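Local coordinates for protein Exo-1,5-alpha-L-arabinofuranobiosidase (Gibberella zeae, PDB 2YDT) that probably hydrolyses alpha-L-arabinofuranosidic linkages as an exo-acting glycosidase, and holds arabinofuranose and an iminosugar inhibitor in its pocket, at residues A96-Y100 against T188-K192; S117-V123 against S137-G143; Y162-I167 against K251-K255. All blocks are in the same frame, centred on the assembly; numbering follows the deposited sequence. Where two conformers were deposited one is given.

Contact 1. Residues A96-Y100 against T188-K192; sequences AFGKY and TTDLK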
loop_
_atom_site.group_PDB
_atom_site.type_symbol
_atom_site.label_atom_id
_atom_site.label_comp_id
_atom_site.label_asym_id
_atom_site.label_seq_id
_atom_site.Cartn_x
_atom_site.Cartn_y
_atom_site.Cartn_z
ATOM N N ALA A 96 5.045 21.460 2.593
ATOM C CA ALA A 96 6.162 21.504 1.650
ATOM C C ALA A 96 7.341 20.696 2.146
ATOM O O ALA A 96 7.624 20.607 3.358
ATOM C CB ALA A 96 6.623 22.988 1.405
ATOM N N PHE A 97 8.057 20.120 1.202
ATOM C CA PHE A 97 9.369 19.573 1.447
ATOM C C PHE A 97 10.309 20.205 0.435
ATOM O O PHE A 97 10.247 19.906 -0.746
ATOM C CB PHE A 97 9.347 18.020 1.389
ATOM C CG PHE A 97 8.589 17.403 2.540
ATOM C CD1 PHE A 97 9.176 17.283 3.800
ATOM C CD2 PHE A 97 7.280 16.998 2.386
ATOM C CE1 PHE A 97 8.482 16.759 4.875
ATOM C CE2 PHE A 97 6.573 16.450 3.469
ATOM C CZ PHE A 97 7.180 16.341 4.711
ATOM N N GLY A 98 11.134 21.155 0.897
ATOM C CA GLY A 98 12.002 21.854 -0.036
ATOM C C GLY A 98 11.217 22.528 -1.132
ATOM O O GLY A 98 10.206 23.230 -0.865
ATOM N N LYS A 99 11.629 22.328 -2.370
ATOM C CA LYS A 99 10.992 22.975 -3.520
ATOM C C LYS A 99 9.722 22.290 -4.040
ATOM O O LYS A 99 9.209 22.663 -5.095
ATOM C CB LYS A 99 12.006 23.120 -4.649
ATOM C CG LYS A 99 12.436 21.818 -5.295
ATOM C CD LYS A 99 13.496 22.059 -6.329
ATOM C CE LYS A 99 13.859 20.768 -7.059
ATOM N NZ LYS A 99 15.177 20.965 -7.838
ATOM N N TYR A 100 9.220 21.309 -3.300
ATOM C CA TYR A 100 7.939 20.638 -3.606
ATOM C C TYR A 100 6.878 21.092 -2.614
ATOM O O TYR A 100 6.942 20.752 -1.436
ATOM C CB TYR A 100 8.158 19.103 -3.561
ATOM C CG TYR A 100 9.239 18.672 -4.527
ATOM C CD1 TYR A 100 8.951 18.463 -5.863
ATOM C CD2 TYR A 100 10.544 18.521 -4.126
ATOM C CE1 TYR A 100 9.932 18.129 -6.771
ATOM C CE2 TYR A 100 11.539 18.168 -5.009
ATOM C CZ TYR A 100 11.217 17.963 -6.357
ATOM O OH TYR A 100 12.184 17.626 -7.290
ATOM N N THR A 188 13.250 11.920 4.678
ATOM C CA THR A 188 13.778 13.042 3.911
ATOM C C THR A 188 13.139 14.356 4.375
ATOM O O THR A 188 11.993 14.371 4.847
ATOM C CB THR A 188 13.564 12.856 2.413
ATOM O OG1 THR A 188 14.264 13.879 1.695
ATOM C CG2 THR A 188 12.087 12.895 2.038
ATOM N N THR A 189 13.876 15.468 4.199
ATOM C CA THR A 189 13.322 16.770 4.432
ATOM C C THR A 189 13.237 17.611 3.157
ATOM O O THR A 189 12.530 18.618 3.139
ATOM C CB THR A 189 14.143 17.520 5.477
ATOM O OG1 THR A 189 15.523 17.555 5.070
ATOM C CG2 THR A 189 14.021 16.819 6.840
ATOM N N ASP A 190 13.915 17.185 2.096
ATOM C CA ASP A 190 13.895 17.915 0.805
ATOM C C ASP A 190 13.465 17.078 -0.392
ATOM O O ASP A 190 13.475 17.566 -1.528
ATOM C CB ASP A 190 15.243 18.601 0.555
ATOM C CG ASP A 190 16.360 17.638 0.222
ATOM O OD1 ASP A 190 16.197 16.395 0.411
ATOM O OD2 ASP A 190 17.434 18.066 -0.237
ATOM N N LEU A 191 13.066 15.830 -0.134
ATOM C CA LEU A 191 12.753 14.848 -1.170
ATOM C C LEU A 191 13.911 14.394 -2.060
ATOM O O LEU A 191 13.701 13.571 -2.961
ATOM C CB LEU A 191 11.595 15.307 -2.054
ATOM C CG LEU A 191 10.273 14.952 -1.431
ATOM C CD1 LEU A 191 9.128 15.657 -2.153
ATOM C CD2 LEU A 191 10.195 13.386 -1.600
ATOM N N LYS A 192 15.109 14.912 -1.807
ATOM C CA LYS A 192 16.316 14.566 -2.585
ATOM C C LYS A 192 17.325 13.707 -1.813
ATOM O O LYS A 192 17.856 12.726 -2.355
ATOM C CB LYS A 192 17.006 15.854 -3.067
ATOM C CG LYS A 192 16.122 16.751 -3.991
ATOM C CD LYS A 192 16.101 16.154 -5.379
ATOM C CE LYS A 192 15.325 16.981 -6.415
ATOM N NZ LYS A 192 15.433 16.267 -7.713
HETATM O O HOH W 1 13.646 20.222 -2.385
#
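Phe97 opens a type II' turn that closes at Tyr100, and its ring edge approaches the 188-192 loop, with CD1 3.7 Å from Thr189 O. Its CB lies 4.3 Å from Leu191 CD1, while the ring also touches Leu166 of the neighbouring strand 165-172. Gly98 follows with positive phi; having no side chain, it lets the backbones come together, its CA 4.5 Å from Asp190 CA. Lys99 N then gives its hydrogen to water 1 (2.9 Å), which donates to Asp190 O (2.8 Å). Tyr100 completes the turn: its CD2 packs 3.8 Å from Leu191 CD1, and its OH, hydrogen-bonded to Glu134, sits 3.3 Å from Lys192 CE. The amine of Lys192 is itself held by Val136 O. Within 188-192, an Asx turn, Lys192 N to Asp190 OD1 (2.9 Å), shapes the loop. With no direct hydrogen bond between the segments, the join between propeller blades 87-142 and 154-201 depends here on the fit of Leu191 against Phe97 and Tyr100, one water linking the backbones.

Contact 2. Residues S117-V123 against S137-G143; sequences SETLIEV and SHVALGG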
loop_
_atom_site.group_PDB
_atom_site.type_symbol
_atom_site.label_atom_id
_atom_site.label_comp_id
_atom_site.label_asym_id
_atom_site.label_seq_id
_atom_site.Cartn_x
_atom_site.Cartn_y
_atom_site.Cartn_z
ATOM N N SER A 117 16.400 -8.295 -12.695
ATOM C CA SER A 117 17.717 -8.448 -12.050
ATOM C C SER A 117 18.050 -7.467 -10.916
ATOM O O SER A 117 18.958 -7.723 -10.080
ATOM C CB SER A 117 18.783 -8.393 -13.146
ATOM O OG SER A 117 18.839 -7.174 -13.832
ATOM N N GLU A 118 17.351 -6.322 -10.879
ATOM C CA GLU A 118 17.555 -5.294 -9.849
ATOM C C GLU A 118 16.224 -4.656 -9.455
ATOM O O GLU A 118 15.230 -4.792 -10.189
ATOM C CB GLU A 118 18.510 -4.195 -10.339
ATOM C CG GLU A 118 19.876 -4.719 -10.767
ATOM C CD GLU A 118 20.832 -3.613 -11.143
ATOM O OE1 GLU A 118 21.219 -2.838 -10.257
ATOM O OE2 GLU A 118 21.201 -3.532 -12.333
ATOM N N THR A 119 16.225 -4.013 -8.289
ATOM C CA THR A 119 15.080 -3.262 -7.765
ATOM C C THR A 119 15.525 -1.876 -7.346
ATOM O O THR A 119 16.591 -1.708 -6.787
ATOM C CB THR A 119 14.410 -4.007 -6.592
ATOM O OG1 THR A 119 15.430 -4.498 -5.711
ATOM C CG2 THR A 119 13.600 -5.216 -7.071
ATOM N N LEU A 120 14.719 -0.871 -7.656
ATOM C CA LEU A 120 15.068 0.494 -7.351
ATOM C C LEU A 120 13.816 1.318 -7.027
ATOM O O LEU A 120 13.040 1.677 -7.930
ATOM C CB LEU A 120 15.869 1.081 -8.519
ATOM C CG LEU A 120 16.368 2.526 -8.453
ATOM C CD1 LEU A 120 17.067 2.872 -7.131
ATOM C CD2 LEU A 120 17.266 2.791 -9.679
ATOM N N ILE A 121 13.644 1.621 -5.736
ATOM C CA ILE A 121 12.546 2.435 -5.290
ATOM C C ILE A 121 12.858 3.899 -5.654
ATOM O O ILE A 121 13.873 4.454 -5.229
ATOM C CB ILE A 121 12.228 2.250 -3.769
ATOM C CG1 ILE A 121 11.687 0.828 -3.524
ATOM C CG2 ILE A 121 11.237 3.304 -3.326
ATOM C CD1 ILE A 121 11.583 0.430 -2.023
ATOM N N GLU A 122 11.917 4.520 -6.385
ATOM C CA GLU A 122 12.002 5.877 -6.936
ATOM C C GLU A 122 10.913 6.727 -6.362
ATOM O O GLU A 122 9.876 6.217 -5.935
ATOM C CB GLU A 122 11.752 5.854 -8.462
ATOM C CG GLU A 122 12.589 4.854 -9.272
ATOM C CD GLU A 122 14.005 5.323 -9.449
ATOM O OE1 GLU A 122 14.617 5.693 -8.431
ATOM O OE2 GLU A 122 14.518 5.306 -10.597
ATOM N N VAL A 123 11.124 8.040 -6.349
ATOM C CA VAL A 123 10.033 9.007 -6.164
ATOM C C VAL A 123 9.922 9.899 -7.395
ATOM O O VAL A 123 10.916 10.489 -7.807
ATOM C CB VAL A 123 10.178 9.876 -4.878
ATOM C CG1 VAL A 123 9.105 10.960 -4.757
ATOM C CG2 VAL A 123 10.165 8.976 -3.658
ATOM N N SER A 137 13.930 11.660 -7.026
ATOM C CA SER A 137 15.104 11.013 -6.480
ATOM C C SER A 137 15.028 9.498 -6.462
ATOM O O SER A 137 13.932 8.926 -6.446
ATOM C CB SER A 137 15.400 11.525 -5.050
ATOM O OG SER A 137 14.331 11.235 -4.150
ATOM N N HIS A 138 16.214 8.875 -6.455
ATOM C CA HIS A 138 16.386 7.470 -6.108
ATOM C C HIS A 138 16.411 7.300 -4.592
ATOM O O HIS A 138 17.061 8.076 -3.865
ATOM C CB HIS A 138 17.718 6.971 -6.667
ATOM C CG HIS A 138 17.836 7.086 -8.148
ATOM N ND1 HIS A 138 16.940 6.496 -9.017
ATOM C CD2 HIS A 138 18.784 7.678 -8.926
ATOM C CE1 HIS A 138 17.339 6.702 -10.264
ATOM N NE2 HIS A 138 18.451 7.425 -10.238
ATOM N N VAL A 139 15.648 6.339 -4.091
ATOM C CA VAL A 139 15.585 6.071 -2.660
ATOM C C VAL A 139 16.415 4.877 -2.235
ATOM O O VAL A 139 17.289 4.982 -1.363
ATOM C CB VAL A 139 14.146 5.879 -2.196
ATOM C CG1 VAL A 139 14.085 5.755 -0.605
ATOM C CG2 VAL A 139 13.235 7.057 -2.715
ATOM N N ALA A 140 16.139 3.722 -2.810
ATOM C CA ALA A 140 16.756 2.478 -2.335
ATOM C C ALA A 140 16.974 1.520 -3.479
ATOM O O ALA A 140 16.042 1.191 -4.183
ATOM C CB ALA A 140 15.862 1.808 -1.263
ATOM N N LEU A 141 18.218 1.085 -3.645
ATOM C CA LEU A 141 18.589 0.070 -4.633
ATOM C C LEU A 141 18.749 -1.262 -3.980
ATOM O O LEU A 141 19.387 -1.374 -2.901
ATOM C CB LEU A 141 19.942 0.434 -5.247
ATOM C CG LEU A 141 20.545 -0.442 -6.325
ATOM C CD1 LEU A 141 19.777 -0.423 -7.629
ATOM C CD2 LEU A 141 22.013 0.012 -6.567
ATOM N N GLY A 142 18.190 -2.285 -4.611
ATOM C CA GLY A 142 18.340 -3.648 -4.211
ATOM C C GLY A 142 18.603 -4.584 -5.387
ATOM O O GLY A 142 18.743 -4.181 -6.558
ATOM N N GLY A 143 18.614 -5.859 -5.055
ATOM C CA GLY A 143 18.892 -6.913 -6.024
ATOM C C GLY A 143 17.671 -7.501 -6.695
ATOM O O GLY A 143 16.664 -6.821 -6.916
HETATM O O HOH W 2 21.243 -3.813 -7.649
#
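Strands 119-123 and 137-142 run antiparallel, at 173° with axes 4.6 Å apart. Thr119 and Gly142 form a hydrogen-bonded pair, Thr119 N to Gly142 O at 3.1 Å and Gly142 N to Thr119 O at 2.8 Å. Farther along, Ile121 O receives Val139 N (2.8 Å) and, weakly, Ala140 N (3.4 Å): a classic bulge that shifts the register by one before Val123 N meets Ser137 O at 2.9 Å. Thr119 OG1 donates to Gly143 O (2.9 Å), and a CB on Gly142 would clash with that hydroxyl. Ile121, Val123 and Ala140 face strand 165-172 of the next blade; from the bulge, Val139 adds its CG2, 3.7 Å from Val123 CG2. On the opposite face Leu120 CD1 packs 4.2 Å from Leu141 CB, and His138 ND1 donates to Glu122 OE1 at 2.5 Å, a His-carboxylate hydrogen bond; Glu122 OE2 is held by Asn80. This is the outer hairpin of a four-stranded antiparallel blade of a six-bladed beta-propeller.

Contact 3. Residues Y162-I167 against K251-K255; sequences YKEKLI and KDPQK. With SO4 (sulfate ion), chain G.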
loop_
_atom_site.group_PDB
_atom_site.type_symbol
_atom_site.label_atom_id
_atom_site.label_comp_id
_atom_site.label_asym_id
_atom_site.label_seq_id
_atom_site.Cartn_x
_atom_site.Cartn_y
_atom_site.Cartn_z
ATOM N N TYR A 162 5.633 12.901 9.094
ATOM C CA TYR A 162 5.658 12.992 10.578
ATOM C C TYR A 162 6.438 14.230 10.941
ATOM O O TYR A 162 7.638 14.281 10.703
ATOM C CB TYR A 162 6.310 11.776 11.209
ATOM C CG TYR A 162 6.443 11.871 12.723
ATOM C CD1 TYR A 162 5.314 11.961 13.536
ATOM C CD2 TYR A 162 7.698 11.930 13.329
ATOM C CE1 TYR A 162 5.418 12.060 14.925
ATOM C CE2 TYR A 162 7.797 11.996 14.695
ATOM C CZ TYR A 162 6.670 12.068 15.475
ATOM O OH TYR A 162 6.808 12.119 16.860
ATOM N N LYS A 163 5.741 15.229 11.476
ATOM C CA LYS A 163 6.367 16.498 11.839
ATOM C C LYS A 163 7.098 17.076 10.631
ATOM O O LYS A 163 6.496 17.309 9.587
ATOM C CB LYS A 163 7.224 16.271 13.109
ATOM C CG LYS A 163 6.380 15.838 14.307
ATOM C CD LYS A 163 7.173 15.820 15.618
ATOM C CE LYS A 163 6.323 15.640 16.873
ATOM N NZ LYS A 163 4.889 16.102 16.779
ATOM N N GLU A 164 8.384 17.313 10.726
ATOM C CA GLU A 164 9.056 17.977 9.633
ATOM C C GLU A 164 9.676 17.003 8.624
ATOM O O GLU A 164 10.372 17.446 7.694
ATOM C CB GLU A 164 10.113 18.938 10.193
ATOM C CG GLU A 164 11.453 18.274 10.539
ATOM C CD GLU A 164 11.466 17.396 11.768
ATOM O OE1 GLU A 164 10.427 17.188 12.448
ATOM O OE2 GLU A 164 12.565 16.882 12.064
ATOM N N LYS A 165 9.423 15.702 8.794
ATOM C CA LYS A 165 10.010 14.683 7.915
ATOM C C LYS A 165 8.967 13.985 7.062
ATOM O O LYS A 165 7.822 13.806 7.480
ATOM C CB LYS A 165 10.735 13.604 8.702
ATOM C CG LYS A 165 11.901 14.080 9.544
ATOM C CD LYS A 165 12.455 12.970 10.360
ATOM C CE LYS A 165 13.379 13.487 11.439
ATOM N NZ LYS A 165 14.026 12.413 12.217
ATOM N N LEU A 166 9.392 13.551 5.897
ATOM C CA LEU A 166 8.605 12.586 5.097
ATOM C C LEU A 166 9.276 11.211 5.282
ATOM O O LEU A 166 10.484 11.061 5.110
ATOM C CB LEU A 166 8.566 12.987 3.627
ATOM C CG LEU A 166 7.881 12.029 2.642
ATOM C CD1 LEU A 166 6.372 11.985 2.898
ATOM C CD2 LEU A 166 8.206 12.409 1.177
ATOM N N ILE A 167 8.480 10.218 5.666
ATOM C CA ILE A 167 8.976 8.857 5.894
ATOM C C ILE A 167 8.531 7.947 4.754
ATOM O O ILE A 167 7.370 7.977 4.353
ATOM C CB ILE A 167 8.456 8.260 7.234
ATOM C CG1 ILE A 167 8.668 9.254 8.387
ATOM C CG2 ILE A 167 9.124 6.911 7.530
ATOM C CD1 ILE A 167 8.065 8.830 9.670
ATOM N N LYS A 251 3.732 6.208 19.450
ATOM C CA LYS A 251 3.637 7.634 19.372
ATOM C C LYS A 251 4.556 8.239 18.317
ATOM O O LYS A 251 4.171 9.185 17.609
ATOM C CB LYS A 251 3.959 8.227 20.743
ATOM C CG LYS A 251 2.944 9.171 21.182
ATOM C CD LYS A 251 1.707 8.412 21.678
ATOM C CE LYS A 251 1.069 9.019 22.957
ATOM N NZ LYS A 251 -0.446 8.723 23.184
ATOM N N ASP A 252 5.744 7.658 18.192
ATOM C CA ASP A 252 6.716 8.076 17.221
ATOM C C ASP A 252 6.768 6.998 16.124
ATOM O O ASP A 252 7.214 5.882 16.386
ATOM C CB ASP A 252 8.092 8.227 17.868
ATOM C CG ASP A 252 9.130 8.810 16.911
ATOM O OD1 ASP A 252 8.996 8.720 15.659
ATOM O OD2 ASP A 252 10.151 9.369 17.403
ATOM N N PRO A 253 6.297 7.332 14.894
ATOM C CA PRO A 253 6.201 6.321 13.836
ATOM C C PRO A 253 7.564 5.981 13.196
ATOM O O PRO A 253 7.667 5.175 12.246
ATOM C CB PRO A 253 5.205 6.964 12.869
ATOM C CG PRO A 253 5.519 8.387 12.975
ATOM C CD PRO A 253 5.778 8.635 14.430
ATOM N N GLN A 254 8.626 6.555 13.738
ATOM C CA GLN A 254 10.007 6.146 13.429
ATOM C C GLN A 254 10.537 5.015 14.317
ATOM O O GLN A 254 11.655 4.505 14.113
ATOM C CB GLN A 254 10.959 7.340 13.531
ATOM C CG GLN A 254 10.623 8.482 12.589
ATOM C CD GLN A 254 11.379 9.738 12.942
ATOM O OE1 GLN A 254 12.335 10.110 12.245
ATOM N NE2 GLN A 254 10.968 10.403 14.040
ATOM N N LYS A 255 9.746 4.677 15.333
ATOM C CA LYS A 255 10.162 3.772 16.386
ATOM C C LYS A 255 9.216 2.610 16.595
ATOM O O LYS A 255 8.910 2.223 17.740
ATOM C CB LYS A 255 10.300 4.559 17.696
ATOM C CG LYS A 255 11.303 5.711 17.647
ATOM C CD LYS A 255 11.503 6.290 19.091
ATOM C CE LYS A 255 12.388 7.494 19.083
ATOM N NZ LYS A 255 13.777 7.095 18.814
HETATM S S SO4 G . 2.119 15.375 11.693
HETATM O O1 SO4 G . 2.631 15.324 10.329
HETATM O O2 SO4 G . 3.191 15.104 12.634
HETATM O O3 SO4 G . 1.566 16.699 11.975
HETATM O O4 SO4 G . 1.059 14.364 11.791
HETATM O O HOH W 3 9.476 12.696 17.688
HETATM O O HOH W 4 12.107 12.987 14.749
#
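This is a mixed apolar and polar contact between neighbouring propeller blades: the tight turn joining strands 154-162 and 165-172, with the start of the second strand, meets the loop that follows strand 245-250. Its centre is a CH-pi interaction, in which Pro253 CD lies over the face of the Tyr162 ring, 3.5 Å from the centroid and 12° off the ring normal. Ile167 extends the apolar patch, its CD1 4.2 Å from Pro253 CG and 3.9 Å from Gln254 CG, while Pro253 also touches Met160 on the adjacent strand.

Beside the ring, Lys165 NZ donates to Gln254 OE1 at 2.9 Å, the one direct hydrogen bond between the segments. The amide is oriented for it: Gln254 NE2 gives one hydrogen to Asp252 OD1 (3.1 Å), and water 4 accepts from both Gln254 NE2 (2.9 Å) and Lys165 NZ (3.2 Å). Asp252 OD1 also takes Gln254 N at 2.9 Å, an Asx turn at the head of the type I turn from Asp252 to Lys255. Water 3 lies 2.9 Å from Tyr162 OH and donates weakly to Asp252 OD2 (3.4 Å).

The strand side is shaped by a type II' turn, closed by Tyr162 N to Lys165 O (2.9 Å) and Lys165 N to Tyr162 O (3.0 Å). At its tip Lys163 N binds sulfate O2 (2.8 Å), an ion probably from the crystallisation liquor that Lys217 also holds. The arrangement is a hairpin with a two-residue turn, joining the first two strands of one beta-propeller blade, packed against the loop between the third and fourth strands of the next.

Overall arrangement
Contacts 1 and 3 occupy topologically equivalent places in successive blade pairs: a type II' turn between a blade's first two strands meets the next blade's last loop. They rely on side-chain packing and bridging water, which in contact 1 joins backbone to backbone; contact 3 adds a lysine-glutamine bond. Contact 2, within one blade, is dominated by backbone bonding. Its Ile121, Val123 and Ala140 face is buried, its His138 and Leu141 exposed; contacts 1 and 3 set a few buried residues (Phe97, Tyr100, Leu191; Ile167, Pro253) beside exposed Gly98, Lys99 and Lys163. Contact 1 touches both others: Leu191 O meets Ser137 OG (2.7 Å) and Thr188 O meets Leu166 N (2.9 Å).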